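Local coordinates for amino acid ABC transporter, periplasmic amino acid-binding protein (Brucella ovis, PDB 4Z9N) that probably captures solutes such as amino acids or glutathione, which is bound here, in the periplasm for delivery to an ABC importer, at residues Ser42-Asp47 with Gly290-Ile295; Arg50-Ala55 with Arg229-Ala234; Asn237-Gly242 with Ile308-Asn313. All blocks are in the same frame, centred on the assembly; numbering follows the deposited sequence.

Contacts 1 and 2 lie in the core and share helix 44-57: its first turn meets helix 292-299 in contact 1, and its second half crosses helix 222-240 in contact 2. Contact 3, a surface contact, takes up the C-terminal end of that same helix 222-240 and joins it to the loop 308-313. The chemistry follows the place. Contact 1 packs two rings edge to face and an isoleucine methyl between a phenylalanine and an aspartate, contact 2 is small alkyl groups round one threonine, and contact 3 is a bidentate salt bridge. Contacts 1 and 3 also touch directly, Gly293 CA lying 3.4 Å from Glu239 OE2, while contacts 2 and 3 both border the second subunit.

Contact 1: residues Ser42-Asp47 with Gly290-Ile295; sequences SGFDVD and GNYGEI
Phe44 and Tyr292 form an offset edge-to-face pair: the edge of Phe44 is directed at the face of Tyr292, with ring centroids 5.9 Å apart and planes at 89°. The touching atom is Phe44 CZ, which lies 3.8 Å from Tyr292 OH and 3.9 Å from Tyr292 CE1. Both rings start with CG anti to the backbone N (chi1 -178° for Phe44, -179° for Tyr292), and this carries each of them off its own first helical turn to meet the other. The Tyr292 OH itself is bonded to Asn107 O, on strand 101-117.

The aliphatic packing centres on Ile295. Its CG2 methyl sits 3.7 Å from Phe44 CD1 and also 3.7 Å from Asp47 CB, wedged between two residues one turn apart on helix 44-57. Ile295 lies roughly square to the Phe44 side chain, but runs antiparallel alongside that of Asp47.

Both segments are helix starts: Gly43 is the N-cap of helix 44-57, and Asn291 that of helix 292-299. In this family 3 solute-binding protein the contact joins two helices whose first turns are far apart in the sequence. Asn291 and Glu294 make a capping box, with Glu294 N bonded to Asn291 OD1 at 3.0 Å and Asn291 N returning 3.0 Å to Glu294 OE2.

Polar partners outside hold the buried carboxylate of Asp47: its OD1 takes a salt bridge from Arg298 and a hydrogen bond from Asn299 ND2, and that same amide also binds Ile295 O.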
loop_
_atom_site.group_PDB
_atom_site.type_symbol
_atom_site.label_atom_id
_atom_site.label_comp_id
_atom_site.label_asym_id
_atom_site.label_seq_id
_atom_site.Cartn_x
_atom_site.Cartn_y
_atom_site.Cartn_z
ATOM N N SER D 42 11.677 -17.771 -15.954
ATOM C CA SER D 42 10.477 -17.039 -16.333
ATOM C C SER D 42 9.458 -17.110 -15.200
ATOM O O SER D 42 9.570 -17.949 -14.299
ATOM C CB SER D 42 9.873 -17.591 -17.626
ATOM O OG SER D 42 9.375 -18.902 -17.434
ATOM N N GLY D 43 8.466 -16.231 -15.263
ATOM C CA GLY D 43 7.434 -16.150 -14.242
ATOM C C GLY D 43 7.066 -14.720 -13.848
ATOM O O GLY D 43 7.730 -13.756 -14.243
ATOM N N PHE D 44 5.997 -14.594 -13.065
ATOM C CA PHE D 44 5.464 -13.301 -12.620
ATOM C C PHE D 44 6.476 -12.561 -11.736
ATOM O O PHE D 44 6.784 -11.389 -11.983
ATOM C CB PHE D 44 4.142 -13.522 -11.867
ATOM C CG PHE D 44 3.462 -12.255 -11.394
ATOM C CD1 PHE D 44 2.567 -11.581 -12.213
ATOM C CD2 PHE D 44 3.688 -11.769 -10.106
ATOM C CE1 PHE D 44 1.924 -10.422 -11.772
ATOM C CE2 PHE D 44 3.034 -10.607 -9.655
ATOM C CZ PHE D 44 2.155 -9.941 -10.496
ATOM N N ASP D 45 6.996 -13.245 -10.715
ATOM C CA ASP D 45 8.013 -12.631 -9.862
ATOM C C ASP D 45 9.323 -12.460 -10.633
ATOM O O ASP D 45 10.028 -11.480 -10.437
ATOM C CB ASP D 45 8.250 -13.455 -8.591
ATOM C CG ASP D 45 7.182 -13.223 -7.534
ATOM O OD1 ASP D 45 6.481 -12.192 -7.627
ATOM O OD2 ASP D 45 7.054 -14.071 -6.609
ATOM N N VAL D 46 9.654 -13.413 -11.504
ATOM C CA VAL D 46 10.838 -13.254 -12.348
ATOM C C VAL D 46 10.764 -11.963 -13.170
ATOM O O VAL D 46 11.741 -11.205 -13.247
ATOM C CB VAL D 46 11.033 -14.473 -13.264
ATOM C CG1 VAL D 46 11.968 -14.134 -14.431
ATOM C CG2 VAL D 46 11.591 -15.651 -12.441
ATOM N N ASP D 47 9.609 -11.697 -13.780
ATOM C CA ASP D 47 9.489 -10.495 -14.604
ATOM C C ASP D 47 9.633 -9.226 -13.752
ATOM O O ASP D 47 10.122 -8.198 -14.231
ATOM C CB ASP D 47 8.153 -10.452 -15.368
ATOM C CG ASP D 47 8.158 -11.315 -16.625
ATOM O OD1 ASP D 47 7.059 -11.575 -17.158
ATOM O OD2 ASP D 47 9.248 -11.758 -17.063
ATOM N N GLY D 290 7.030 -4.893 -20.256
ATOM C CA GLY D 290 5.654 -4.452 -20.427
ATOM C C GLY D 290 5.067 -3.934 -19.121
ATOM O O GLY D 290 5.779 -3.844 -18.119
ATOM N N ASN D 291 3.776 -3.595 -19.108
ATOM C CA ASN D 291 3.185 -3.048 -17.876
ATOM C C ASN D 291 2.703 -4.159 -16.930
ATOM O O ASN D 291 2.821 -5.351 -17.241
ATOM C CB ASN D 291 2.037 -2.057 -18.194
ATOM C CG ASN D 291 0.797 -2.723 -18.807
ATOM O OD1 ASN D 291 0.334 -3.777 -18.363
ATOM N ND2 ASN D 291 0.228 -2.067 -19.818
ATOM N N TYR D 292 2.151 -3.763 -15.786
ATOM C CA TYR D 292 1.708 -4.728 -14.775
ATOM C C TYR D 292 0.740 -5.770 -15.349
ATOM O O TYR D 292 0.854 -6.956 -15.066
ATOM C CB TYR D 292 1.030 -4.012 -13.605
ATOM C CG TYR D 292 0.587 -4.962 -12.521
ATOM C CD1 TYR D 292 1.463 -5.348 -11.509
ATOM C CD2 TYR D 292 -0.702 -5.477 -12.500
ATOM C CE1 TYR D 292 1.064 -6.218 -10.507
ATOM C CE2 TYR D 292 -1.106 -6.364 -11.501
ATOM C CZ TYR D 292 -0.221 -6.722 -10.512
ATOM O OH TYR D 292 -0.644 -7.592 -9.524
ATOM N N GLY D 293 -0.228 -5.308 -16.142
ATOM C CA GLY D 293 -1.234 -6.204 -16.687
ATOM C C GLY D 293 -0.627 -7.195 -17.651
ATOM O O GLY D 293 -1.046 -8.355 -17.732
ATOM N N GLU D 294 0.365 -6.729 -18.407
ATOM C CA GLU D 294 1.046 -7.600 -19.343
ATOM C C GLU D 294 1.846 -8.682 -18.617
ATOM O O GLU D 294 1.873 -9.830 -19.069
ATOM C CB GLU D 294 1.946 -6.790 -20.265
ATOM C CG GLU D 294 1.185 -5.793 -21.139
ATOM C CD GLU D 294 2.085 -5.165 -22.168
ATOM O OE1 GLU D 294 2.191 -5.726 -23.293
ATOM O OE2 GLU D 294 2.696 -4.124 -21.856
ATOM N N ILE D 295 2.470 -8.323 -17.495
ATOM C CA ILE D 295 3.201 -9.286 -16.681
ATOM C C ILE D 295 2.226 -10.299 -16.103
ATOM O O ILE D 295 2.494 -11.502 -16.103
ATOM C CB ILE D 295 3.998 -8.585 -15.557
ATOM C CG1 ILE D 295 5.101 -7.705 -16.153
ATOM C CG2 ILE D 295 4.597 -9.600 -14.590
ATOM C CD1 ILE D 295 5.766 -6.803 -15.114
#

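Contact 2: residues Arg50-Ala55 with Arg229-Ala234; sequences RAVASA and RWTHNA
Helices 50-55 and 229-234 cross at 103° with their axes 9.6 Å apart, the closest CA pair being Val52 and Thr231 at 6.1 Å. Thr231 carries this crossing, its CB pointing at the other helix and its two branches dividing the work. With OG1 beside the backbone N (chi1 -66°), the methyl CG2 falls anti to that nitrogen and presses on Ala51 CB at 3.6 Å, close to the backbone between Ala51 and Val52. The hydroxyl branch turns to the next turn of the helix, where Thr231 OG1 rests 3.7 Å from Ala55 CB. From the flank Val52 comes in roughly perpendicular, its CG2 3.9 Å from Thr231 CG2 and only slightly farther from the hydroxyl.

This is small-residue packing in the core of a periplasmic binding protein: Ala51 and Ala55, one turn apart, present the methyls that meet Thr231 on the long helix 222-240. Thr231 OG1 has its polar partner within its own helix, at Val227 O, so the oxygen can sit among alkyl groups without a bond across the interface. Helix 281-289 also touches the alanines, Val289 at Ala51 and Ile285 at Ala55.

Each helix also doubles up one backbone carbonyl. Ser54 OG bonds Arg50 O at 2.7 Å, from the face opposite the regular Ser54 N bond, and Asn233 ND2 reaches Arg229 O at 2.9 Å from above the carbonyl plane. At the subunit boundary Asp96 OD2 of the second subunit takes a salt bridge from Arg229 and a hydrogen bond from Trp230 NE1.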
loop_
_atom_site.group_PDB
_atom_site.type_symbol
_atom_site.label_atom_id
_atom_site.label_comp_id
_atom_site.label_asym_id
_atom_site.label_seq_id
_atom_site.Cartn_x
_atom_site.Cartn_y
_atom_site.Cartn_z
ATOM N N ARG D 50 13.199 -8.656 -13.515
ATOM C CA ARG D 50 13.667 -8.118 -14.780
ATOM C C ARG D 50 13.235 -6.664 -14.944
ATOM O O ARG D 50 13.901 -5.891 -15.636
ATOM C CB ARG D 50 13.161 -8.954 -15.955
ATOM C CG ARG D 50 13.596 -10.424 -15.920
ATOM C CD ARG D 50 13.495 -11.045 -17.316
ATOM N NE ARG D 50 13.769 -12.476 -17.286
ATOM C CZ ARG D 50 14.990 -13.005 -17.308
ATOM N NH1 ARG D 50 16.063 -12.229 -17.362
ATOM N NH2 ARG D 50 15.136 -14.321 -17.264
ATOM N N ALA D 51 12.115 -6.297 -14.328
ATOM C CA ALA D 51 11.656 -4.906 -14.392
ATOM C C ALA D 51 12.640 -3.974 -13.677
ATOM O O ALA D 51 12.948 -2.880 -14.163
ATOM C CB ALA D 51 10.232 -4.759 -13.787
ATOM N N VAL D 52 13.136 -4.412 -12.527
ATOM C CA VAL D 52 14.117 -3.633 -11.789
ATOM C C VAL D 52 15.414 -3.555 -12.582
ATOM O O VAL D 52 16.022 -2.491 -12.683
ATOM C CB VAL D 52 14.341 -4.221 -10.394
ATOM C CG1 VAL D 52 15.441 -3.480 -9.661
ATOM C CG2 VAL D 52 13.035 -4.160 -9.605
ATOM N N ALA D 53 15.825 -4.677 -13.165
ATOM C CA ALA D 53 17.015 -4.674 -13.996
ATOM C C ALA D 53 16.850 -3.727 -15.187
ATOM O O ALA D 53 17.811 -3.053 -15.590
ATOM C CB ALA D 53 17.336 -6.086 -14.468
ATOM N N SER D 54 15.647 -3.667 -15.751
ATOM C CA SER D 54 15.425 -2.776 -16.895
ATOM C C SER D 54 15.479 -1.314 -16.465
ATOM O O SER D 54 16.065 -0.482 -17.143
ATOM C CB SER D 54 14.091 -3.070 -17.582
ATOM O OG SER D 54 13.941 -4.446 -17.873
ATOM N N ALA D 55 14.872 -1.014 -15.322
ATOM C CA ALA D 55 14.933 0.330 -14.752
ATOM C C ALA D 55 16.359 0.849 -14.612
ATOM O O ALA D 55 16.625 2.038 -14.793
ATOM C CB ALA D 55 14.239 0.347 -13.384
ATOM N N ARG D 229 10.423 0.132 -5.094
ATOM C CA ARG D 229 9.062 0.649 -4.941
ATOM C C ARG D 229 8.548 1.322 -6.209
ATOM O O ARG D 229 7.401 1.137 -6.642
ATOM C CB ARG D 229 9.003 1.662 -3.799
ATOM C CG ARG D 229 7.622 2.317 -3.663
ATOM C CD ARG D 229 7.533 3.240 -2.447
ATOM N NE ARG D 229 8.195 2.658 -1.291
ATOM C CZ ARG D 229 9.346 3.087 -0.783
ATOM N NH1 ARG D 229 9.957 4.151 -1.285
ATOM N NH2 ARG D 229 9.876 2.459 0.250
ATOM N N TRP D 230 9.398 2.135 -6.805
ATOM C CA TRP D 230 8.914 2.939 -7.897
ATOM C C TRP D 230 8.978 2.199 -9.229
ATOM O O TRP D 230 8.253 2.562 -10.147
ATOM C CB TRP D 230 9.649 4.276 -7.901
ATOM C CG TRP D 230 9.002 5.100 -6.865
ATOM C CD1 TRP D 230 9.457 5.357 -5.601
ATOM C CD2 TRP D 230 7.696 5.686 -6.947
ATOM N NE1 TRP D 230 8.532 6.097 -4.908
ATOM C CE2 TRP D 230 7.444 6.322 -5.712
ATOM C CE3 TRP D 230 6.730 5.763 -7.959
ATOM C CZ2 TRP D 230 6.255 7.012 -5.453
ATOM C CZ3 TRP D 230 5.554 6.457 -7.708
ATOM C CH2 TRP D 230 5.324 7.073 -6.461
ATOM N N THR D 231 9.762 1.123 -9.309
ATOM C CA THR D 231 9.609 0.175 -10.416
ATOM C C THR D 231 8.183 -0.403 -10.395
ATOM O O THR D 231 7.478 -0.380 -11.406
ATOM C CB THR D 231 10.640 -0.968 -10.347
ATOM O OG1 THR D 231 11.949 -0.428 -10.537
ATOM C CG2 THR D 231 10.364 -2.018 -11.427
ATOM N N HIS D 232 7.769 -0.914 -9.234
ATOM C CA HIS D 232 6.410 -1.424 -9.047
ATOM C C HIS D 232 5.328 -0.413 -9.415
ATOM O O HIS D 232 4.383 -0.726 -10.141
ATOM C CB HIS D 232 6.235 -1.859 -7.590
ATOM C CG HIS D 232 4.830 -2.209 -7.213
ATOM N ND1 HIS D 232 4.123 -3.231 -7.810
ATOM C CD2 HIS D 232 4.029 -1.718 -6.232
ATOM C CE1 HIS D 232 2.933 -3.332 -7.234
ATOM N NE2 HIS D 232 2.856 -2.427 -6.272
ATOM N N ASN D 233 5.461 0.805 -8.918
ATOM C CA ASN D 233 4.396 1.771 -9.141
ATOM C C ASN D 233 4.415 2.275 -10.575
ATOM O O ASN D 233 3.363 2.606 -11.121
ATOM C CB ASN D 233 4.490 2.908 -8.126
ATOM C CG ASN D 233 3.941 2.495 -6.769
ATOM O OD1 ASN D 233 2.730 2.477 -6.577
ATOM N ND2 ASN D 233 4.830 2.121 -5.834
ATOM N N ALA D 234 5.591 2.271 -11.207
ATOM C CA ALA D 234 5.663 2.594 -12.622
ATOM C C ALA D 234 4.887 1.553 -13.420
ATOM O O ALA D 234 4.148 1.901 -14.347
ATOM C CB ALA D 234 7.114 2.668 -13.109
#

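Contact 3: residues Asn237-Gly242 with Ile308-Asn313; sequences NAEEYG and IARGLN
Glu239 and Arg310 meet in an end-on bidentate salt bridge, which ties the last turn of helix 222-240 to the loop that follows helix 292-299. The helix ends just beyond, in a Schellman motif whose C-prime residue is Gly242, with positive phi, and whose bonds are Gly242 N to Glu239 O and Ile243 N to Ala238 O.

The Glu239 side chain leaves the helix with CB pointing toward the loop. CG stands anti to the backbone N (chi1 -174°) and the chain stays extended beyond it, which delivers the carboxylate straight to the arginine coming from the opposite direction. CD lies at the edge of the guanidinium, in its plane, and the two flat groups are only 24° from coplanar. OE2 receives Arg310 NH1 at 2.7 Å on its syn lone pair, a nearly straight bond (176°). It also packs beside Gly293 CA. OE1, likewise through its syn lone pair, takes Arg310 NH2 at 2.9 Å, a bond more bent and somewhat out of the guanidinium plane; a second donor, Gln315 NE2, reaches the same oxygen.

The arginine comes by a folded route, bent at chi2 and chi3, and its other edge is held within its own loop. NE and NH2 both grip Asn313 O side-on, so NH2 is shared between the carboxylate and this carbonyl and the group's rotation is fixed on two sides. Phe296 adds a cation-pi contact, and Tyr292 packs against both Glu239 and Arg310. At that carbonyl the two donors differ: Arg310 NH2, 3.0 Å from Asn313 O, lies in the carbonyl plane on a lone pair, whereas Arg310 NE, 2.9 Å from Asn313 O, stands above it.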
loop_
_atom_site.group_PDB
_atom_site.type_symbol
_atom_site.label_atom_id
_atom_site.label_comp_id
_atom_site.label_asym_id
_atom_site.label_seq_id
_atom_site.Cartn_x
_atom_site.Cartn_y
_atom_site.Cartn_z
ATOM N N ASN D 237 1.156 2.402 -12.878
ATOM C CA ASN D 237 0.744 3.623 -13.572
ATOM C C ASN D 237 0.674 3.406 -15.085
ATOM O O ASN D 237 -0.270 3.870 -15.733
ATOM C CB ASN D 237 1.688 4.795 -13.245
ATOM C CG ASN D 237 1.279 5.546 -11.985
ATOM O OD1 ASN D 237 0.383 6.390 -12.013
ATOM N ND2 ASN D 237 1.933 5.235 -10.868
ATOM N N ALA D 238 1.660 2.700 -15.633
ATOM C CA ALA D 238 1.698 2.446 -17.070
ATOM C C ALA D 238 0.460 1.676 -17.508
ATOM O O ALA D 238 -0.164 2.019 -18.517
ATOM C CB ALA D 238 2.960 1.691 -17.459
ATOM N N GLU D 239 0.071 0.660 -16.744
ATOM C CA GLU D 239 -1.132 -0.074 -17.129
ATOM C C GLU D 239 -2.343 0.856 -17.064
ATOM O O GLU D 239 -3.153 0.895 -17.997
ATOM C CB GLU D 239 -1.382 -1.312 -16.261
ATOM C CG GLU D 239 -2.576 -2.108 -16.803
ATOM C CD GLU D 239 -3.052 -3.237 -15.917
ATOM O OE1 GLU D 239 -2.656 -3.309 -14.727
ATOM O OE2 GLU D 239 -3.830 -4.075 -16.436
ATOM N N GLU D 240 -2.454 1.622 -15.983
ATOM C CA GLU D 240 -3.580 2.551 -15.830
ATOM C C GLU D 240 -3.683 3.535 -17.009
ATOM O O GLU D 240 -4.791 3.914 -17.434
ATOM C CB GLU D 240 -3.467 3.332 -14.508
ATOM C CG GLU D 240 -4.713 4.183 -14.222
ATOM C CD GLU D 240 -4.570 5.076 -12.995
ATOM O OE1 GLU D 240 -3.804 4.716 -12.080
ATOM O OE2 GLU D 240 -5.221 6.147 -12.969
ATOM N N TYR D 241 -2.535 3.928 -17.559
ATOM C CA TYR D 241 -2.515 4.904 -18.642
ATOM C C TYR D 241 -2.472 4.253 -20.033
ATOM O O TYR D 241 -2.337 4.947 -21.031
ATOM C CB TYR D 241 -1.326 5.860 -18.488
ATOM C CG TYR D 241 -1.280 6.674 -17.201
ATOM C CD1 TYR D 241 -2.410 6.872 -16.425
ATOM C CD2 TYR D 241 -0.093 7.257 -16.777
ATOM C CE1 TYR D 241 -2.355 7.632 -15.255
ATOM C CE2 TYR D 241 -0.031 8.015 -15.617
ATOM C CZ TYR D 241 -1.164 8.199 -14.858
ATOM O OH TYR D 241 -1.096 8.952 -13.698
ATOM N N GLY D 242 -2.619 2.934 -20.100
ATOM C CA GLY D 242 -2.663 2.236 -21.377
ATOM C C GLY D 242 -1.335 2.201 -22.121
ATOM O O GLY D 242 -1.305 2.126 -23.360
ATOM N N ILE D 308 -5.691 -17.402 -13.876
ATOM C CA ILE D 308 -6.154 -16.686 -12.689
ATOM C C ILE D 308 -6.810 -15.350 -13.065
ATOM O O ILE D 308 -6.265 -14.592 -13.858
ATOM C CB ILE D 308 -4.991 -16.457 -11.721
ATOM C CG1 ILE D 308 -4.380 -17.805 -11.305
ATOM C CG2 ILE D 308 -5.440 -15.609 -10.535
ATOM C CD1 ILE D 308 -3.202 -17.664 -10.303
ATOM N N ALA D 309 -7.975 -15.058 -12.500
ATOM C CA ALA D 309 -8.633 -13.778 -12.779
ATOM C C ALA D 309 -7.926 -12.675 -12.004
ATOM O O ALA D 309 -7.341 -12.942 -10.951
ATOM C CB ALA D 309 -10.100 -13.828 -12.410
ATOM N N ARG D 310 -7.969 -11.448 -12.522
ATOM C CA ARG D 310 -7.293 -10.320 -11.848
ATOM C C ARG D 310 -7.747 -10.191 -10.391
ATOM O O ARG D 310 -6.921 -10.099 -9.480
ATOM C CB ARG D 310 -7.545 -9.004 -12.601
ATOM C CG ARG D 310 -6.738 -8.842 -13.911
ATOM C CD ARG D 310 -5.222 -8.741 -13.695
ATOM N NE ARG D 310 -4.822 -7.462 -13.102
ATOM C CZ ARG D 310 -4.479 -6.378 -13.793
ATOM N NH1 ARG D 310 -4.488 -6.386 -15.130
ATOM N NH2 ARG D 310 -4.137 -5.273 -13.148
ATOM N N GLY D 311 -9.057 -10.202 -10.176
ATOM C CA GLY D 311 -9.604 -10.148 -8.831
ATOM C C GLY D 311 -9.067 -8.995 -8.010
ATOM O O GLY D 311 -9.183 -7.837 -8.402
ATOM N N LEU D 312 -8.448 -9.315 -6.878
ATOM C CA LEU D 312 -7.890 -8.278 -6.011
ATOM C C LEU D 312 -6.771 -7.531 -6.698
ATOM O O LEU D 312 -6.430 -6.421 -6.300
ATOM C CB LEU D 312 -7.354 -8.882 -4.710
ATOM C CG LEU D 312 -8.373 -9.539 -3.795
ATOM C CD1 LEU D 312 -7.632 -10.148 -2.583
ATOM C CD2 LEU D 312 -9.404 -8.514 -3.367
ATOM N N ASN D 313 -6.169 -8.155 -7.709
ATOM C CA ASN D 313 -5.022 -7.544 -8.361
ATOM C C ASN D 313 -5.406 -6.810 -9.628
ATOM O O ASN D 313 -4.540 -6.398 -10.400
ATOM C CB ASN D 313 -3.962 -8.602 -8.620
ATOM C CG ASN D 313 -3.447 -9.175 -7.325
ATOM O OD1 ASN D 313 -2.809 -8.461 -6.549
ATOM N ND2 ASN D 313 -3.812 -10.419 -7.027
#